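Local coordinates for protein myosin-17 (Arabidopsis thaliana, PDB 7KFL) that probably links a plant class XI myosin motor to its cargo through its globular, cargo-binding tail domain, at residues L182-C185 with I186-P189; A210-A213 with H214-I218. One frame throughout, in Å; residues are numbered along the deposited sequence.

Contact 1 comes first along the chain. It lies where helix 150-186 ends and the short helix 188-191 begins. Contact 2 follows on helix 205-231, at a kink in its first half. Their centres are about 10 Å apart, on the same side of the chain's centre, and the two turns touch. Cys185 SG packs on Trp215 CZ3 at 3.5 Å, and Leu182 CD2 lies 3.6 Å from Ile218 CD1. Leu184 CB meets His214 CD2 at the same separation. The end of helix 150-186 is therefore packed against a kinked turn of helix 205-231. Both belong to the helical globular tail, the cargo-binding domain, which probably recognises cargo.

Contact 1: residues L182-C185 with I186-P189; sequences LGLC and IQAP
Ile186 lays its CG1 branch over the carbonyl of Leu182, one turn back, with Ile186 CG1 3.2 Å from Leu182 O. Ile186 CD1 lies 3.5 Å from Leu182 O. With CG1 beside its own backbone N (chi1 -64°), the branch runs back along the helix. Leu182 O also accepts the N-H of Ile186 N, at 2.8 Å. In Gln187, CG likewise stands beside the backbone N (chi1 -78°), which directs an extended chain along Gly183 O. Gln187 CG sits 3.2 Å from Gly183 O, and Gln187 NE2 comes within 3.0 Å of Gly183 O.

This is the end of helix 150-186, where the regular i to i-4 pattern gives way. Gln187 N makes two weak bonds, one to Gly183 O and one to Leu184 O. Ala188 N bonds weakly to Cys185 O, three residues back, at 3.4 Å. Ala188 N is also near Leu184 O, but at a poor angle for a hydrogen bond. Ala188 CB also packs against Cys185 O at 3.2 Å. The short helix 188-191 then starts, with Pro189 near its beginning.

Outside the turn, Leu182 packs on Phe249 and Ile250 of helix 236-260, and Ile186 touches Ser257 of that helix. On helix 267-287, Tyr272 meets both Cys185 and Ala188.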
# COMPACT_ATOMS: atom_id res chain seq x y z
N LEU A 182 -15.08 -3.25 6.31
CA LEU A 182 -15.15 -4.57 5.63
C LEU A 182 -15.80 -5.58 6.58
O LEU A 182 -16.64 -6.38 6.12
CB LEU A 182 -13.75 -5.00 5.19
CG LEU A 182 -13.09 -4.12 4.13
CD1 LEU A 182 -11.61 -4.42 4.01
CD2 LEU A 182 -13.78 -4.28 2.78
N GLY A 183 -15.45 -5.51 7.87
CA GLY A 183 -16.09 -6.26 8.96
C GLY A 183 -17.61 -6.15 8.91
O GLY A 183 -18.28 -7.17 9.12
N LEU A 184 -18.13 -4.95 8.63
CA LEU A 184 -19.59 -4.66 8.57
C LEU A 184 -20.14 -5.07 7.19
O LEU A 184 -21.30 -5.53 7.15
CB LEU A 184 -19.84 -3.18 8.85
CG LEU A 184 -19.52 -2.71 10.27
CD1 LEU A 184 -19.60 -1.19 10.37
CD2 LEU A 184 -20.44 -3.35 11.30
N CYS A 185 -19.35 -4.92 6.12
CA CYS A 185 -19.70 -5.39 4.74
C CYS A 185 -19.94 -6.90 4.75
O CYS A 185 -20.91 -7.35 4.11
CB CYS A 185 -18.61 -5.06 3.73
SG CYS A 185 -18.58 -3.32 3.21
N ILE A 186 -19.09 -7.66 5.45
CA ILE A 186 -19.10 -9.16 5.49
C ILE A 186 -20.23 -9.63 6.42
O ILE A 186 -20.69 -10.78 6.25
CB ILE A 186 -17.71 -9.70 5.89
CG1 ILE A 186 -16.66 -9.34 4.84
CG2 ILE A 186 -17.75 -11.20 6.14
CD1 ILE A 186 -15.23 -9.49 5.32
N GLN A 187 -20.67 -8.79 7.36
CA GLN A 187 -21.76 -9.09 8.33
C GLN A 187 -23.13 -8.74 7.73
O GLN A 187 -24.14 -8.99 8.42
CB GLN A 187 -21.56 -8.33 9.64
CG GLN A 187 -20.52 -8.94 10.56
CD GLN A 187 -20.24 -8.05 11.75
OE1 GLN A 187 -21.16 -7.58 12.43
NE2 GLN A 187 -18.97 -7.80 12.01
N ALA A 188 -23.17 -8.20 6.50
CA ALA A 188 -24.39 -7.73 5.81
C ALA A 188 -25.43 -8.85 5.72
O ALA A 188 -26.61 -8.59 5.96
CB ALA A 188 -24.05 -7.17 4.45
N PRO A 189 -25.06 -10.10 5.37
CA PRO A 189 -26.00 -11.22 5.38
C PRO A 189 -26.63 -11.43 6.77
O PRO A 189 -27.83 -11.60 6.84
CB PRO A 189 -25.13 -12.42 4.98
CG PRO A 189 -24.03 -11.80 4.16
CD PRO A 189 -23.72 -10.52 4.90

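Contact 2: residues A210-A213 with H214-I218; sequences ALIA and HWQSI
His214 turns its ring back over the preceding turn, so that the carbonyl oxygen of Ala210 lies over one face. Ala210 O stands 4.0 Å above the plane of the His214 ring, over the ring centre. The side chain of Leu211 crosses the imidazole at a slant, with Leu211 CD2 4.1 Å from His214 CD2. Nearer the backbone, His214 CB packs on Leu211 O at 3.4 Å. CG lies beside the backbone N of His214 (chi1 -67°), which sends the ring back toward Ala210 and Leu211.

Ala213 O is the meeting point of the next turn. Ala213 O takes the N-H of Ser217 N at 2.8 Å, a regular i to i-4 helix bond. Ser217 OG is also near, 3.0 Å from Ala213 O, though its proton has another acceptor within reach. Gln216 CB rests against Ala213 O at 3.2 Å, which leaves this carbonyl closely surrounded.

Helix 205-231 is kinked here. The N atoms of His214 and Trp215 lack the usual bond to the turn before. Instead they bond weakly three residues back, to Leu211 O and Ile212 O. Leu211 O has a further partner in Tyr272 OH of helix 267-287, which hydrogen-bonds to it.

Ile212 packs along the helix on the indole of Trp215, with Ile212 CD1 and Trp215 CD1 4.4 Å apart. Trp215 CB lies close to Ile212 O. The indole also meets the ring of Tyr272, their planes at about 45°. Gln216 extends beyond CG, and its NE2 is hydrogen-bonded to Glu279 OE2, tying this turn to helix 267-287.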
# COMPACT_ATOMS: atom_id res chain seq x y z
N ALA A 210 -28.45 1.18 3.92
CA ALA A 210 -27.66 1.50 5.13
C ALA A 210 -26.36 0.69 5.14
O ALA A 210 -25.36 1.18 5.70
CB ALA A 210 -28.47 1.24 6.38
N LEU A 211 -26.39 -0.52 4.56
CA LEU A 211 -25.22 -1.43 4.45
C LEU A 211 -24.38 -1.07 3.21
O LEU A 211 -23.17 -1.33 3.24
CB LEU A 211 -25.72 -2.88 4.39
CG LEU A 211 -26.52 -3.34 5.61
CD1 LEU A 211 -27.13 -4.71 5.39
CD2 LEU A 211 -25.66 -3.34 6.87
N ILE A 212 -25.00 -0.50 2.17
CA ILE A 212 -24.29 0.03 0.97
C ILE A 212 -23.42 1.23 1.39
O ILE A 212 -22.38 1.45 0.74
CB ILE A 212 -25.28 0.41 -0.15
CG1 ILE A 212 -25.98 -0.82 -0.74
CG2 ILE A 212 -24.60 1.23 -1.24
CD1 ILE A 212 -25.16 -1.56 -1.78
N ALA A 213 -23.83 1.97 2.42
CA ALA A 213 -23.14 3.16 2.96
C ALA A 213 -21.73 2.78 3.44
O ALA A 213 -20.84 3.65 3.40
CB ALA A 213 -23.95 3.77 4.08
N HIS A 214 -21.54 1.54 3.88
CA HIS A 214 -20.25 1.01 4.39
C HIS A 214 -19.20 1.02 3.27
O HIS A 214 -18.03 1.34 3.56
CB HIS A 214 -20.44 -0.38 5.01
CG HIS A 214 -21.26 -0.36 6.25
ND1 HIS A 214 -21.23 0.70 7.14
CD2 HIS A 214 -22.11 -1.27 6.78
CE1 HIS A 214 -22.03 0.45 8.15
NE2 HIS A 214 -22.59 -0.75 7.95
N TRP A 215 -19.60 0.69 2.03
CA TRP A 215 -18.72 0.78 0.83
C TRP A 215 -18.31 2.24 0.63
O TRP A 215 -17.13 2.48 0.28
CB TRP A 215 -19.41 0.22 -0.42
CG TRP A 215 -19.78 -1.23 -0.31
CD1 TRP A 215 -21.03 -1.76 -0.38
CD2 TRP A 215 -18.88 -2.33 -0.13
NE1 TRP A 215 -20.97 -3.12 -0.26
CE2 TRP A 215 -19.67 -3.50 -0.10
CE3 TRP A 215 -17.49 -2.46 -0.00
CZ2 TRP A 215 -19.12 -4.77 0.06
CZ3 TRP A 215 -16.94 -3.71 0.16
CH2 TRP A 215 -17.75 -4.85 0.19
N GLN A 216 -19.24 3.17 0.84
CA GLN A 216 -19.01 4.64 0.72
C GLN A 216 -18.08 5.12 1.83
O GLN A 216 -17.24 6.00 1.55
CB GLN A 216 -20.36 5.38 0.71
CG GLN A 216 -21.18 5.09 -0.54
CD GLN A 216 -22.59 5.63 -0.49
OE1 GLN A 216 -22.97 6.37 0.42
NE2 GLN A 216 -23.39 5.25 -1.47
N SER A 217 -18.19 4.57 3.04
CA SER A 217 -17.31 4.88 4.20
C SER A 217 -15.85 4.53 3.85
O SER A 217 -14.95 5.33 4.20
CB SER A 217 -17.74 4.16 5.45
OG SER A 217 -19.10 4.45 5.75
N ILE A 218 -15.63 3.39 3.19
CA ILE A 218 -14.29 2.90 2.76
C ILE A 218 -13.72 3.87 1.72
O ILE A 218 -12.55 4.27 1.86
CB ILE A 218 -14.38 1.45 2.24
CG1 ILE A 218 -14.61 0.46 3.39
CG2 ILE A 218 -13.15 1.07 1.42
CD1 ILE A 218 -15.00 -0.93 2.95